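Local coordinates for protein glypican-1 (Homo sapiens, PDB 4YWT) that carries heparan sulfate chains at the cell surface, through which it binds collagen and takes part in Schwann cell myelination, at residues N291-D294 / S295-L298; H317-L320 / A321-I324; I461-N464 / R465-A469. The protein carries 3 engineered substitutions. One frame throughout, in Å; residues are numbered along the deposited sequence.

Interaction 1: N291-D294 / S295-L298; sequences NLLD and SMVL
Ser295 opens the second half of this helical stretch and meets the preceding turn twice. Its backbone N donates to Asn291 O at 2.9 Å, in a nearly straight bond, while its hydroxyl bends back to Leu292 O. The OG to Leu292 O distance is 2.9 Å, and a chi1 of 72°, which sets OG between the backbone N and the carbonyl carbon, brings the hydroxyl within range of the carbonyl three residues earlier. OG approaches that oxygen well off the C=O line, at 123°. A polar group on a buried side chain is thereby satisfied within its own helix.

Met296 follows, and its N donates to the same Leu292 O, also at 2.9 Å, so that one carbonyl oxygen receives two donors. The thioether chain leaves beside its own backbone N and then bends at chi3 (-62°), folding the terminal methyl back over the preceding turn. There CE lies 3.6 Å from Leu293 CD1 and 3.9 Å from Leu292 CG, so that the methyl touches both leucines, an apolar contact in which the side chains cross obliquely. Leu292 also packs on Leu459, Met462 and Thr463 of helix 450-471, and Leu293 reaches Val388 and Gln389 of a nearby loop.

Val297 N bonds to Leu293 O, and its CG2 comes close beside the same oxygen, at 3.3 Å. The side chain rests on Lys382 and Arg386 of helix 373-387. Leu298 ends the stretch more exposed, its N bonded to Asp294 O and its CB and CG running alongside that carbonyl.

The pattern is that of a regular alpha helix with a serine hydroxyl bonded back to the i-3 carbonyl, here on helix 286-299, which packs among its neighbours in the elongated, predominantly alpha-helical glypican core.

Interaction 2: H317-L320 / A321-I324; sequences HTWL and AEAI
His317 to Ile324 form two continuous turns of helix 316-328, and four successive i to i+4 bonds, each 2.9 Å long, join the halves: Ala321 N to His317 O, Glu322 N to Thr318 O, Ala323 N to Trp319 O and Ile324 N to Leu320 O.

Among the side chains, Trp319 and Glu322 lie side by side and point the same way. With CG anti to the backbone N (chi1 -176°), the extended glutamate chain carries its carboxylate alongside the indole, where OE2 comes 3.9 Å from Trp319 CZ3. The two planes are inclined by 55°, so the carboxylate is not stacked on the ring. Ala321 keeps its methyl close to the backbone, with CB 3.3 Å from His317 O.

Several helices meet this one, and Leu320 reaches three of them, touching Phe140 of helix 137-152, Leu208 of helix 204-236 and Leu121 of helix 70-129. Ile324 also packs on Phe140, Trp319 lies on Glu207 and Arg211, and His317 ND1 is hydrogen-bonded to Ser117 OG. This is a short helix packed against helix 137-152 and the long helices 70-129 and 204-236 of the glypican core.

Interaction 3: I461-N464 / R465-A469; sequences IMTN and RLRSA
Ile461 to Ala469 run as regular alpha helix, part of helix 450-471 in the predominantly alpha-helical glypican core, with i to i+4 bonds linking the halves, among them Arg465 N to Ile461 O at 2.9 Å and 170°. The two arginines of the second half fold back along the preceding turn, and each presents one face of its guanidinium to a methyl.

On Arg465 the aliphatic chain is extended from CG to NE and runs beside Ile461. Ile461 CG2 stands over one face of the guanidinium, 4.0 Å from Arg465 NH1. Met462 crosses the arginine at about a right angle, its SD near the plane at the guanidinium edge.

The methionine is bent at chi2 (62°) and chi3, which turns its methyl along the helix toward the next turn: Met462 CE meets Leu466 CD1 at 3.7 Å. Both residues are buried, Met462 against Gln224 and Val228 of helix 204-236 and Leu466 against Ser221 of that helix and Leu292 and Ser295 of helix 286-299.

Thr463 turns its hydroxyl back to Leu459 O, to which OG1 is hydrogen-bonded, and the methyl CG2, anti to the backbone N, lies beside the chain of Arg467. Two residues on from Arg465, Arg467 repeats the arrangement: Thr463 CG2 sits above its guanidinium toward the rim, 3.6 Å from Arg467 NE.

How the interactions relate
Interactions 1 and 3 lie on touching helices, 286-299 and 450-471: Leu292 CD1 packs 3.6 Å from Met462 CG, and Ser295 OG lies 3.4 Å from Leu466 CB. Their buried sides meet in one mostly apolar layer that also takes in the hydroxyls of Ser295 and Thr463. Interaction 1 combines methionine-leucine packing with a serine hydroxyl bond, whereas interaction 3 lays guanidinium faces of exposed arginines on methyls. Interaction 2 stands apart, its centre about 33 Å from that of interaction 1, toward one end of the elongated molecule. Its residues are buried or only partly exposed, helices 70-129, 137-152 and 204-236 pack against it, and its chemistry is mainly backbone bonding, plus a carboxylate beside an indole.

Interaction 1: N291-D294 / S295-L298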
# COMPACT_ATOMS: atom_id res chain seq x y z
N ASN A 291 -6.07 8.64 -3.79
CA ASN A 291 -7.42 8.38 -3.30
C ASN A 291 -7.45 7.19 -2.35
O ASN A 291 -8.00 7.28 -1.23
CB ASN A 291 -8.39 8.13 -4.47
CG ASN A 291 -8.76 9.41 -5.20
OD1 ASN A 291 -8.73 10.50 -4.63
ND2 ASN A 291 -9.11 9.27 -6.47
N LEU A 292 -6.86 6.09 -2.79
CA LEU A 292 -6.81 4.88 -1.99
C LEU A 292 -6.12 5.13 -0.66
O LEU A 292 -6.65 4.80 0.39
CB LEU A 292 -6.09 3.75 -2.73
CG LEU A 292 -6.16 2.43 -1.95
CD1 LEU A 292 -7.60 1.97 -1.86
CD2 LEU A 292 -5.29 1.36 -2.58
N LEU A 293 -4.93 5.73 -0.71
CA LEU A 293 -4.16 5.98 0.51
C LEU A 293 -4.88 6.95 1.44
O LEU A 293 -4.79 6.83 2.66
CB LEU A 293 -2.76 6.50 0.17
CG LEU A 293 -1.67 5.43 0.05
CD1 LEU A 293 -1.91 4.53 -1.14
CD2 LEU A 293 -0.30 6.08 -0.03
N ASP A 294 -5.62 7.89 0.86
CA ASP A 294 -6.43 8.82 1.65
C ASP A 294 -7.53 8.08 2.40
O ASP A 294 -7.71 8.27 3.61
CB ASP A 294 -7.04 9.90 0.77
CG ASP A 294 -6.25 11.20 0.81
OD1 ASP A 294 -5.04 11.15 1.12
OD2 ASP A 294 -6.84 12.26 0.54
N SER A 295 -8.26 7.22 1.69
CA SER A 295 -9.34 6.47 2.32
C SER A 295 -8.79 5.47 3.34
O SER A 295 -9.46 5.13 4.32
CB SER A 295 -10.19 5.74 1.27
OG SER A 295 -9.48 4.65 0.70
N MET A 296 -7.56 5.02 3.13
CA MET A 296 -6.91 4.08 4.03
C MET A 296 -6.44 4.77 5.30
O MET A 296 -6.49 4.19 6.39
CB MET A 296 -5.72 3.40 3.34
CG MET A 296 -6.12 2.20 2.49
SD MET A 296 -4.71 1.19 2.01
CE MET A 296 -3.75 2.36 1.06
N VAL A 297 -5.99 6.02 5.17
CA VAL A 297 -5.66 6.82 6.34
C VAL A 297 -6.94 7.11 7.12
O VAL A 297 -6.97 7.03 8.35
CB VAL A 297 -4.96 8.14 5.96
CG1 VAL A 297 -4.95 9.11 7.12
CG2 VAL A 297 -3.54 7.86 5.48
N LEU A 298 -8.00 7.43 6.39
CA LEU A 298 -9.28 7.76 7.01
C LEU A 298 -9.92 6.59 7.76
O LEU A 298 -10.47 6.78 8.85
CB LEU A 298 -10.27 8.28 5.96
CG LEU A 298 -10.21 9.78 5.68
CD1 LEU A 298 -11.29 10.18 4.69
CD2 LEU A 298 -10.35 10.56 6.98

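Interaction 2: H317-L320 / A321-I324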
# COMPACT_ATOMS: atom_id res chain seq x y z
N HIS A 317 -14.91 -9.96 24.70
CA HIS A 317 -15.17 -10.70 25.92
C HIS A 317 -15.67 -9.81 27.05
O HIS A 317 -16.42 -10.26 27.91
CB HIS A 317 -13.92 -11.46 26.36
CG HIS A 317 -12.74 -10.58 26.63
ND1 HIS A 317 -11.91 -10.12 25.63
CD2 HIS A 317 -12.25 -10.07 27.79
CE1 HIS A 317 -10.96 -9.37 26.16
NE2 HIS A 317 -11.14 -9.33 27.47
N THR A 318 -15.23 -8.55 27.06
CA THR A 318 -15.66 -7.61 28.08
C THR A 318 -17.15 -7.32 27.96
O THR A 318 -17.88 -7.30 28.96
CB THR A 318 -14.87 -6.29 28.00
OG1 THR A 318 -15.24 -5.58 26.81
CG2 THR A 318 -13.37 -6.56 27.98
N TRP A 319 -17.60 -7.09 26.73
CA TRP A 319 -19.01 -6.84 26.47
C TRP A 319 -19.85 -8.08 26.71
O TRP A 319 -20.96 -7.99 27.23
CB TRP A 319 -19.22 -6.33 25.04
CG TRP A 319 -18.60 -4.99 24.79
CD1 TRP A 319 -17.49 -4.73 24.04
CD2 TRP A 319 -19.04 -3.74 25.31
NE1 TRP A 319 -17.22 -3.39 24.05
CE2 TRP A 319 -18.15 -2.75 24.83
CE3 TRP A 319 -20.10 -3.34 26.14
CZ2 TRP A 319 -18.29 -1.40 25.14
CZ3 TRP A 319 -20.24 -2.00 26.44
CH2 TRP A 319 -19.34 -1.05 25.95
N LEU A 320 -19.32 -9.24 26.33
CA LEU A 320 -20.00 -10.50 26.64
C LEU A 320 -20.21 -10.65 28.15
O LEU A 320 -21.32 -10.94 28.61
CB LEU A 320 -19.22 -11.69 26.08
CG LEU A 320 -19.10 -11.79 24.56
CD1 LEU A 320 -18.34 -13.04 24.16
CD2 LEU A 320 -20.47 -11.75 23.90
N ALA A 321 -19.14 -10.44 28.90
CA ALA A 321 -19.17 -10.54 30.35
C ALA A 321 -20.16 -9.54 30.96
O ALA A 321 -20.87 -9.87 31.91
CB ALA A 321 -17.78 -10.31 30.93
N GLU A 322 -20.20 -8.33 30.40
CA GLU A 322 -21.13 -7.32 30.88
C GLU A 322 -22.57 -7.75 30.62
O GLU A 322 -23.46 -7.54 31.47
CB GLU A 322 -20.84 -5.97 30.22
CG GLU A 322 -21.71 -4.83 30.73
CD GLU A 322 -21.12 -3.47 30.45
OE1 GLU A 322 -19.91 -3.28 30.69
OE2 GLU A 322 -21.86 -2.57 29.99
N ALA A 323 -22.80 -8.35 29.46
CA ALA A 323 -24.13 -8.86 29.11
C ALA A 323 -24.57 -9.96 30.07
O ALA A 323 -25.72 -9.98 30.53
CB ALA A 323 -24.14 -9.37 27.69
N ILE A 324 -23.65 -10.88 30.38
CA ILE A 324 -23.96 -11.98 31.29
C ILE A 324 -24.24 -11.48 32.71
O ILE A 324 -25.21 -11.90 33.34
CB ILE A 324 -22.83 -13.02 31.30
CG1 ILE A 324 -22.78 -13.75 29.96
CG2 ILE A 324 -23.04 -14.03 32.42
CD1 ILE A 324 -21.70 -14.81 29.87

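Interaction 3: I461-N464 / R465-A469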
# COMPACT_ATOMS: atom_id res chain seq x y z
N ILE A 461 -11.71 0.40 -7.29
CA ILE A 461 -12.57 -0.55 -6.59
C ILE A 461 -12.30 -0.61 -5.09
O ILE A 461 -13.23 -0.49 -4.27
CB ILE A 461 -12.42 -1.96 -7.19
CG1 ILE A 461 -12.93 -1.98 -8.63
CG2 ILE A 461 -13.18 -2.98 -6.35
CD1 ILE A 461 -12.54 -3.23 -9.40
N MET A 462 -11.03 -0.77 -4.73
CA MET A 462 -10.66 -0.83 -3.32
C MET A 462 -11.04 0.46 -2.60
O MET A 462 -11.54 0.44 -1.47
CB MET A 462 -9.17 -1.12 -3.16
CG MET A 462 -8.74 -1.43 -1.73
SD MET A 462 -9.52 -2.91 -1.06
CE MET A 462 -10.48 -2.20 0.27
N THR A 463 -10.80 1.59 -3.26
CA THR A 463 -11.13 2.90 -2.70
C THR A 463 -12.62 3.00 -2.40
O THR A 463 -13.02 3.43 -1.32
CB THR A 463 -10.74 4.05 -3.63
OG1 THR A 463 -9.34 3.97 -3.93
CG2 THR A 463 -11.04 5.39 -2.98
N ASN A 464 -13.44 2.59 -3.37
CA ASN A 464 -14.89 2.56 -3.17
C ASN A 464 -15.26 1.69 -1.98
O ASN A 464 -16.06 2.09 -1.12
CB ASN A 464 -15.60 2.07 -4.43
CG ASN A 464 -15.50 3.06 -5.58
OD1 ASN A 464 -15.42 4.27 -5.36
ND2 ASN A 464 -15.50 2.55 -6.81
N ARG A 465 -14.68 0.49 -1.93
CA ARG A 465 -14.87 -0.41 -0.79
C ARG A 465 -14.58 0.28 0.54
O ARG A 465 -15.31 0.10 1.51
CB ARG A 465 -13.99 -1.65 -0.91
CG ARG A 465 -14.48 -2.72 -1.86
CD ARG A 465 -13.88 -4.07 -1.48
NE ARG A 465 -14.16 -5.11 -2.46
CZ ARG A 465 -13.26 -5.62 -3.29
NH1 ARG A 465 -12.01 -5.18 -3.27
NH2 ARG A 465 -13.60 -6.57 -4.15
N LEU A 466 -13.51 1.07 0.58
CA LEU A 466 -13.10 1.74 1.81
C LEU A 466 -13.97 2.94 2.17
O LEU A 466 -14.11 3.28 3.34
CB LEU A 466 -11.64 2.17 1.71
CG LEU A 466 -10.62 1.08 2.01
CD1 LEU A 466 -9.39 1.24 1.14
CD2 LEU A 466 -10.23 1.12 3.48
N ARG A 467 -14.53 3.60 1.16
CA ARG A 467 -15.43 4.71 1.40
C ARG A 467 -16.75 4.18 1.96
O ARG A 467 -17.30 4.73 2.93
CB ARG A 467 -15.65 5.52 0.12
CG ARG A 467 -14.42 6.29 -0.31
CD ARG A 467 -14.61 7.02 -1.64
NE ARG A 467 -13.47 7.88 -1.94
CZ ARG A 467 -13.24 8.43 -3.13
NH1 ARG A 467 -14.07 8.22 -4.13
NH2 ARG A 467 -12.17 9.20 -3.30
N SER A 468 -17.24 3.10 1.36
CA SER A 468 -18.43 2.44 1.87
C SER A 468 -18.20 1.93 3.28
O SER A 468 -19.04 2.11 4.16
CB SER A 468 -18.84 1.28 0.95
OG SER A 468 -19.25 1.77 -0.32
N ALA A 469 -17.05 1.30 3.50
CA ALA A 469 -16.68 0.79 4.82
C ALA A 469 -16.64 1.93 5.84
O ALA A 469 -17.07 1.76 6.98
CB ALA A 469 -15.33 0.09 4.76